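Local coordinates for protein nucleoporin nup120 (Schizosaccharomyces pombe, PDB 4GQ2) that serves as a structural component of the nuclear pore complex, whose nucleoporins can also dock transiently associated nuclear transport factors, at residues 116-130 and 174-186. Sequence-based numbering, arbitrary orientation.
Sequences VAFSFSEHSDTTIIY and DLMAAISTSEICV
The ring of Tyr-130 lies between two isoleucines: Ile-184 comes over one face, its CD1 in a CH-pi contact 4.0 Å from the ring centroid, while Ile-128 CG2 rests near the rim of the opposite face. At the edge, near the ring plane, sits Ser-180 O, which accepts a hydrogen bond of 2.6 Å from Tyr-130 OH; the C=O...O angle is 139°. With CG anti to its carbonyl carbon (chi1 -61°), Tyr-130 sends its hydroxyl into the turn between strands 173-178 and 183-188. That turn is tightened from within, Ser-180 OG accepting from Ser-182 N in an ST turn. Such packing illustrates how neighbouring blades of a beta-propeller face each other: two antiparallel four-stranded sheets meet largely through side chains, the axes of segments 116-121 and 174-178 approaching to 6.4 Å and running nearly parallel. A phenylalanine in place of Tyr-130 would probably leave Ser-180 O without its cross-blade donor and the ring without its tether to the turn. At the root of the side chain, Met-176, bent at chi3 (72°), sets its CE 3.6 Å from Tyr-130 CB, and Ala-117 CB meets Ala-178 CB at 4.2 Å. Nearer the turns of both hairpins, Thr-181 CG2 touches Ser-121 CB and, 3.7 Å away, Ile-128 CD1.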
ATOM      1  N   VAL A 116      20.742  13.439 -27.316  1.00 36.75           N
ATOM      2  CA  VAL A 116      19.290  13.579 -27.425  1.00 36.30           C
ATOM      3  C   VAL A 116      18.917  15.055 -27.290  1.00 39.79           C
ATOM      4  O   VAL A 116      19.297  15.713 -26.328  1.00 40.76           O
ATOM      5  CB  VAL A 116      18.542  12.746 -26.350  1.00 38.72           C
ATOM      6  CG1 VAL A 116      17.035  12.868 -26.524  1.00 37.86           C
ATOM      7  CG2 VAL A 116      18.949  11.277 -26.398  1.00 33.27           C
ATOM      8  N   ALA A 117      18.172  15.567 -28.262  1.00 36.67           N
ATOM      9  CA  ALA A 117      17.771  16.961 -28.270  1.00 40.82           C
ATOM     10  C   ALA A 117      16.321  17.069 -28.711  1.00 45.55           C
ATOM     11  O   ALA A 117      15.874  16.333 -29.592  1.00 47.97           O
ATOM     12  CB  ALA A 117      18.677  17.769 -29.190  1.00 42.80           C
ATOM     13  N   PHE A 118      15.596  17.994 -28.098  1.00 47.88           N
ATOM     14  CA  PHE A 118      14.169  18.148 -28.335  1.00 51.72           C
ATOM     15  C   PHE A 118      13.837  19.490 -28.977  1.00 54.17           C
ATOM     16  O   PHE A 118      14.539  20.485 -28.769  1.00 58.68           O
ATOM     17  CB  PHE A 118      13.419  18.046 -27.009  1.00 57.13           C
ATOM     18  CG  PHE A 118      13.202  16.639 -26.527  1.00 53.14           C
ATOM     19  CD1 PHE A 118      14.256  15.885 -26.026  1.00 50.54           C
ATOM     20  CD2 PHE A 118      11.926  16.080 -26.538  1.00 52.91           C
ATOM     21  CE1 PHE A 118      14.045  14.592 -25.572  1.00 46.89           C
ATOM     22  CE2 PHE A 118      11.710  14.788 -26.079  1.00 51.27           C
ATOM     23  CZ  PHE A 118      12.773  14.043 -25.599  1.00 52.46           C
ATOM     24  N   SER A 119      12.757  19.509 -29.750  1.00 52.08           N
ATOM     25  CA  SER A 119      12.195  20.750 -30.277  1.00 53.70           C
ATOM     26  C   SER A 119      10.689  20.602 -30.479  1.00 61.06           C
ATOM     27  O   SER A 119      10.187  19.496 -30.687  1.00 60.13           O
ATOM     28  CB  SER A 119      12.874  21.143 -31.590  1.00 58.01           C
ATOM     29  OG  SER A 119      12.588  22.494 -31.914  1.00 57.67           O
ATOM     30  N   PHE A 120       9.975  21.723 -30.423  1.00 62.88           N
ATOM     31  CA  PHE A 120       8.519  21.719 -30.519  1.00 69.51           C
ATOM     32  C   PHE A 120       8.008  22.679 -31.593  1.00 65.09           C
ATOM     33  O   PHE A 120       8.402  23.845 -31.625  1.00 56.46           O
ATOM     34  CB  PHE A 120       7.910  22.066 -29.158  1.00 78.50           C
ATOM     35  CG  PHE A 120       6.409  22.022 -29.131  1.00 86.27           C
ATOM     36  CD1 PHE A 120       5.734  20.805 -29.089  1.00 80.81           C
ATOM     37  CD2 PHE A 120       5.668  23.199 -29.139  1.00 86.29           C
ATOM     38  CE1 PHE A 120       4.348  20.766 -29.059  1.00 88.02           C
ATOM     39  CE2 PHE A 120       4.283  23.167 -29.112  1.00 79.74           C
ATOM     40  CZ  PHE A 120       3.623  21.949 -29.072  1.00 86.56           C
ATOM     41  N   SER A 121       7.129  22.169 -32.459  1.00 74.64           N
ATOM     42  CA  SER A 121       6.482  22.953 -33.519  1.00 91.98           C
ATOM     43  C   SER A 121       5.119  23.464 -33.075  1.00108.37           C
ATOM     44  O   SER A 121       4.282  22.687 -32.600  1.00103.16           O
ATOM     45  CB  SER A 121       6.302  22.108 -34.786  1.00 90.64           C
ATOM     46  OG  SER A 121       5.307  21.112 -34.604  1.00 77.99           O
ATOM     47  N   GLU A 122       4.893  24.765 -33.250  1.00109.77           N
ATOM     48  CA  GLU A 122       3.610  25.375 -32.901  1.00118.10           C
ATOM     49  C   GLU A 122       2.477  24.819 -33.763  1.00122.38           C
ATOM     50  O   GLU A 122       1.532  24.225 -33.237  1.00117.80           O
ATOM     51  CB  GLU A 122       3.682  26.902 -32.985  1.00126.65           C
ATOM     52  CG  GLU A 122       4.535  27.532 -31.892  1.00127.35           C
ATOM     53  CD  GLU A 122       4.008  28.875 -31.420  1.00133.62           C
ATOM     54  OE1 GLU A 122       3.275  29.543 -32.183  1.00139.14           O
ATOM     55  OE2 GLU A 122       4.327  29.267 -30.278  1.00129.47           O
ATOM     56  N   HIS A 123       2.581  25.003 -35.080  1.00120.43           N
ATOM     57  CA  HIS A 123       1.668  24.359 -36.023  1.00124.88           C
ATOM     58  C   HIS A 123       1.882  22.870 -35.969  1.00125.10           C
ATOM     59  O   HIS A 123       3.003  22.406 -35.746  1.00126.50           O
ATOM     60  CB  HIS A 123       1.877  24.903 -37.437  1.00129.08           C
ATOM     61  CG  HIS A 123       0.927  24.327 -38.467  1.00129.97           C
ATOM     62  ND1 HIS A 123       1.357  23.680 -39.567  1.00121.47           N
ATOM     63  CD2 HIS A 123      -0.468  24.315 -38.524  1.00121.24           C
ATOM     64  CE1 HIS A 123       0.298  23.279 -40.295  1.00119.08           C
ATOM     65  NE2 HIS A 123      -0.819  23.667 -39.655  1.00121.76           N
ATOM     66  N   SER A 124       0.797  22.116 -36.148  1.00131.10           N
ATOM     67  CA  SER A 124       0.775  20.641 -36.052  1.00119.14           C
ATOM     68  C   SER A 124       0.997  20.081 -34.637  1.00105.13           C
ATOM     69  O   SER A 124       0.924  18.865 -34.434  1.00 92.21           O
ATOM     70  CB  SER A 124       1.716  19.978 -37.072  1.00119.15           C
ATOM     71  OG  SER A 124       3.074  20.125 -36.698  1.00122.96           O
ATOM     72  N   ASP A 125       1.262  20.968 -33.677  1.00 99.79           N
ATOM     73  CA  ASP A 125       1.319  20.628 -32.247  1.00 97.32           C
ATOM     74  C   ASP A 125       2.055  19.309 -31.957  1.00 92.90           C
ATOM     75  O   ASP A 125       1.531  18.430 -31.267  1.00 97.63           O
ATOM     76  CB  ASP A 125      -0.101  20.598 -31.658  1.00 98.71           C
ATOM     77  CG  ASP A 125      -0.128  20.889 -30.166  1.00109.80           C
ATOM     78  OD1 ASP A 125       0.068  22.061 -29.779  1.00114.24           O
ATOM     79  OD2 ASP A 125      -0.364  19.948 -29.379  1.00114.08           O
ATOM     80  N   THR A 126       3.268  19.183 -32.494  1.00 84.66           N
ATOM     81  CA  THR A 126       4.058  17.956 -32.354  1.00 75.55           C
ATOM     82  C   THR A 126       5.463  18.210 -31.801  1.00 77.93           C
ATOM     83  O   THR A 126       6.081  19.242 -32.080  1.00 83.12           O
ATOM     84  CB  THR A 126       4.126  17.144 -33.676  1.00 73.91           C
ATOM     85  OG1 THR A 126       5.208  16.206 -33.614  1.00 86.53           O
ATOM     86  CG2 THR A 126       4.331  18.047 -34.881  1.00 62.15           C
ATOM     87  N   THR A 127       5.947  17.259 -31.005  1.00 67.40           N
ATOM     88  CA  THR A 127       7.281  17.327 -30.419  1.00 59.50           C
ATOM     89  C   THR A 127       8.251  16.475 -31.234  1.00 54.63           C
ATOM     90  O   THR A 127       7.912  15.375 -31.675  1.00 57.50           O
ATOM     91  CB  THR A 127       7.278  16.872 -28.938  1.00 64.21           C
ATOM     92  OG1 THR A 127       6.318  17.636 -28.198  1.00 65.93           O
ATOM     93  CG2 THR A 127       8.643  17.072 -28.296  1.00 64.13           C
ATOM     94  N   ILE A 128       9.460  16.999 -31.415  1.00 52.04           N
ATOM     95  CA  ILE A 128      10.506  16.373 -32.217  1.00 49.69           C
ATOM     96  C   ILE A 128      11.673  15.936 -31.332  1.00 49.67           C
ATOM     97  O   ILE A 128      12.059  16.655 -30.409  1.00 51.10           O
ATOM     98  CB  ILE A 128      10.985  17.355 -33.322  1.00 55.39           C
ATOM     99  CG1 ILE A 128      10.148  17.188 -34.593  1.00 64.63           C
ATOM    100  CG2 ILE A 128      12.458  17.178 -33.654  1.00 47.41           C
ATOM    101  CD1 ILE A 128       8.828  17.933 -34.584  1.00 64.70           C
ATOM    102  N   ILE A 129      12.217  14.749 -31.600  1.00 50.01           N
ATOM    103  CA  ILE A 129      13.480  14.341 -30.985  1.00 44.81           C
ATOM    104  C   ILE A 129      14.578  14.130 -32.033  1.00 47.89           C
ATOM    105  O   ILE A 129      14.398  13.375 -32.994  1.00 52.19           O
ATOM    106  CB  ILE A 129      13.350  13.048 -30.157  1.00 42.21           C
ATOM    107  CG1 ILE A 129      12.198  13.152 -29.165  1.00 43.08           C
ATOM    108  CG2 ILE A 129      14.657  12.751 -29.419  1.00 41.18           C
ATOM    109  CD1 ILE A 129      11.728  11.804 -28.667  1.00 53.15           C
ATOM    110  N   TYR A 130      15.704  14.810 -31.830  1.00 49.37           N
ATOM    111  CA  TYR A 130      16.944  14.519 -32.539  1.00 45.88           C
ATOM    112  C   TYR A 130      17.773  13.565 -31.688  1.00 43.12           C
ATOM    113  O   TYR A 130      18.016  13.834 -30.510  1.00 49.19           O
ATOM    114  CB  TYR A 130      17.761  15.793 -32.753  1.00 51.93           C
ATOM    115  CG  TYR A 130      17.098  16.877 -33.567  1.00 48.93           C
ATOM    116  CD1 TYR A 130      17.150  16.865 -34.964  1.00 48.94           C
ATOM    117  CD2 TYR A 130      16.446  17.937 -32.941  1.00 48.24           C
ATOM    118  CE1 TYR A 130      16.550  17.868 -35.711  1.00 54.66           C
ATOM    119  CE2 TYR A 130      15.839  18.944 -33.679  1.00 50.15           C
ATOM    120  CZ  TYR A 130      15.895  18.907 -35.059  1.00 56.09           C
ATOM    121  OH  TYR A 130      15.299  19.912 -35.785  1.00 63.27           O
ATOM    122  N   ASP A 174      29.759  15.386 -30.846  1.00 56.12           N
ATOM    123  CA  ASP A 174      30.013  15.466 -29.418  1.00 55.21           C
ATOM    124  C   ASP A 174      28.871  16.134 -28.642  1.00 51.66           C
ATOM    125  O   ASP A 174      28.348  15.566 -27.687  1.00 51.29           O
ATOM    126  CB  ASP A 174      31.334  16.199 -29.172  1.00 63.60           C
ATOM    127  CG  ASP A 174      31.860  15.996 -27.766  1.00 69.87           C
ATOM    128  OD1 ASP A 174      31.985  14.827 -27.326  1.00 76.82           O
ATOM    129  OD2 ASP A 174      32.163  17.010 -27.108  1.00 62.25           O
ATOM    130  N   LEU A 175      28.493  17.339 -29.050  1.00 46.91           N
ATOM    131  CA  LEU A 175      27.403  18.050 -28.394  1.00 50.19           C
ATOM    132  C   LEU A 175      26.376  18.514 -29.416  1.00 50.85           C
ATOM    133  O   LEU A 175      26.719  18.766 -30.575  1.00 52.63           O
ATOM    134  CB  LEU A 175      27.931  19.237 -27.580  1.00 47.75           C
ATOM    135  CG  LEU A 175      28.872  18.954 -26.398  1.00 52.32           C
ATOM    136  CD1 LEU A 175      29.578  20.228 -25.955  1.00 45.96           C
ATOM    137  CD2 LEU A 175      28.132  18.321 -25.227  1.00 50.24           C
ATOM    138  N   MET A 176      25.120  18.604 -28.982  1.00 47.10           N
ATOM    139  CA  MET A 176      24.024  19.053 -29.838  1.00 50.97           C
ATOM    140  C   MET A 176      23.295  20.237 -29.224  1.00 50.69           C
ATOM    141  O   MET A 176      23.278  20.410 -28.003  1.00 52.02           O
ATOM    142  CB  MET A 176      22.996  17.943 -30.060  1.00 45.05           C
ATOM    143  CG  MET A 176      23.551  16.585 -30.457  1.00 58.05           C
ATOM    144  SD  MET A 176      22.303  15.294 -30.254  1.00 57.27           S
ATOM    145  CE  MET A 176      21.179  15.630 -31.609  1.00 39.40           C
ATOM    146  N   ALA A 177      22.683  21.043 -30.087  1.00 52.01           N
ATOM    147  CA  ALA A 177      21.710  22.041 -29.660  1.00 54.83           C
ATOM    148  C   ALA A 177      20.698  22.256 -30.776  1.00 57.44           C
ATOM    149  O   ALA A 177      21.020  22.840 -31.816  1.00 71.33           O
ATOM    150  CB  ALA A 177      22.387  23.353 -29.272  1.00 44.02           C
ATOM    151  N   ALA A 178      19.489  21.748 -30.562  1.00 51.24           N
ATOM    152  CA  ALA A 178      18.366  21.975 -31.461  1.00 51.05           C
ATOM    153  C   ALA A 178      18.147  23.473 -31.645  1.00 54.16           C
ATOM    154  O   ALA A 178      18.113  24.230 -30.674  1.00 57.39           O
ATOM    155  CB  ALA A 178      17.109  21.323 -30.900  1.00 47.09           C
ATOM    156  N   ILE A 179      18.019  23.900 -32.894  1.00 62.40           N
ATOM    157  CA  ILE A 179      17.769  25.309 -33.201  1.00 68.20           C
ATOM    158  C   ILE A 179      16.277  25.507 -33.451  1.00 70.22           C
ATOM    159  O   ILE A 179      15.711  26.550 -33.119  1.00 68.70           O
ATOM    160  CB  ILE A 179      18.601  25.773 -34.424  1.00 72.96           C
ATOM    161  CG1 ILE A 179      20.107  25.698 -34.125  1.00 69.65           C
ATOM    162  CG2 ILE A 179      18.193  27.167 -34.892  1.00 80.22           C
ATOM    163  CD1 ILE A 179      20.531  26.307 -32.802  1.00 56.37           C
ATOM    164  N   SER A 180      15.657  24.473 -34.019  1.00 60.59           N
ATOM    165  CA  SER A 180      14.262  24.493 -34.428  1.00 53.54           C
ATOM    166  C   SER A 180      13.818  23.073 -34.766  1.00 55.39           C
ATOM    167  O   SER A 180      14.568  22.110 -34.570  1.00 50.76           O
ATOM    168  CB  SER A 180      14.090  25.382 -35.663  1.00 56.14           C
ATOM    169  OG  SER A 180      14.725  24.799 -36.791  1.00 51.83           O
ATOM    170  N   THR A 181      12.606  22.956 -35.298  1.00 62.41           N
ATOM    171  CA  THR A 181      12.063  21.669 -35.723  1.00 61.80           C
ATOM    172  C   THR A 181      12.697  21.147 -37.007  1.00 57.36           C
ATOM    173  O   THR A 181      12.374  20.052 -37.457  1.00 68.31           O
ATOM    174  CB  THR A 181      10.528  21.712 -35.891  1.00 70.88           C
ATOM    175  OG1 THR A 181      10.133  22.975 -36.446  1.00 67.77           O
ATOM    176  CG2 THR A 181       9.847  21.512 -34.548  1.00 65.53           C
ATOM    177  N   SER A 182      13.605  21.920 -37.594  1.00 57.05           N
ATOM    178  CA  SER A 182      14.270  21.493 -38.821  1.00 59.20           C
ATOM    179  C   SER A 182      15.771  21.767 -38.806  1.00 62.41           C
ATOM    180  O   SER A 182      16.500  21.302 -39.687  1.00 70.03           O
ATOM    181  CB  SER A 182      13.616  22.150 -40.038  1.00 57.88           C
ATOM    182  OG  SER A 182      13.796  23.556 -40.014  1.00 63.44           O
ATOM    183  N   GLU A 183      16.231  22.506 -37.800  1.00 59.56           N
ATOM    184  CA  GLU A 183      17.642  22.882 -37.699  1.00 61.28           C
ATOM    185  C   GLU A 183      18.267  22.449 -36.382  1.00 52.60           C
ATOM    186  O   GLU A 183      17.674  22.610 -35.316  1.00 65.89           O
ATOM    187  CB  GLU A 183      17.816  24.395 -37.883  1.00 69.08           C
ATOM    188  CG  GLU A 183      17.519  24.907 -39.289  1.00 66.38           C
ATOM    189  CD  GLU A 183      17.108  26.369 -39.301  1.00 82.31           C
ATOM    190  OE1 GLU A 183      16.018  26.696 -38.774  1.00 76.23           O
ATOM    191  OE2 GLU A 183      17.874  27.191 -39.846  1.00 89.60           O
ATOM    192  N   ILE A 184      19.472  21.903 -36.474  1.00 48.82           N
ATOM    193  CA  ILE A 184      20.255  21.520 -35.303  1.00 57.91           C
ATOM    194  C   ILE A 184      21.747  21.789 -35.530  1.00 63.93           C
ATOM    195  O   ILE A 184      22.251  21.659 -36.644  1.00 72.35           O
ATOM    196  CB  ILE A 184      20.014  20.036 -34.913  1.00 61.74           C
ATOM    197  CG1 ILE A 184      20.808  19.667 -33.656  1.00 67.91           C
ATOM    198  CG2 ILE A 184      20.358  19.094 -36.065  1.00 60.82           C
ATOM    199  CD1 ILE A 184      20.112  18.676 -32.759  1.00 53.50           C
ATOM    200  N   CYS A 185      22.439  22.182 -34.467  1.00 58.59           N
ATOM    201  CA  CYS A 185      23.886  22.309 -34.491  1.00 48.68           C
ATOM    202  C   CYS A 185      24.544  21.151 -33.763  1.00 51.33           C
ATOM    203  O   CYS A 185      24.076  20.718 -32.711  1.00 49.57           O
ATOM    204  CB  CYS A 185      24.325  23.622 -33.853  1.00 50.42           C
ATOM    205  SG  CYS A 185      23.786  25.081 -34.761  1.00 64.90           S
ATOM    206  N   VAL A 186      25.640  20.662 -34.335  1.00 53.65           N
ATOM    207  CA  VAL A 186      26.395  19.552 -33.775  1.00 49.94           C
ATOM    208  C   VAL A 186      27.875  19.928 -33.791  1.00 51.14           C
ATOM    209  O   VAL A 186      28.433  20.245 -34.841  1.00 58.26           O
ATOM    210  CB  VAL A 186      26.164  18.252 -34.582  1.00 46.90           C
ATOM    211  CG1 VAL A 186      26.992  17.103 -34.027  1.00 39.48           C
ATOM    212  CG2 VAL A 186      24.689  17.885 -34.607  1.00 44.23           C
TER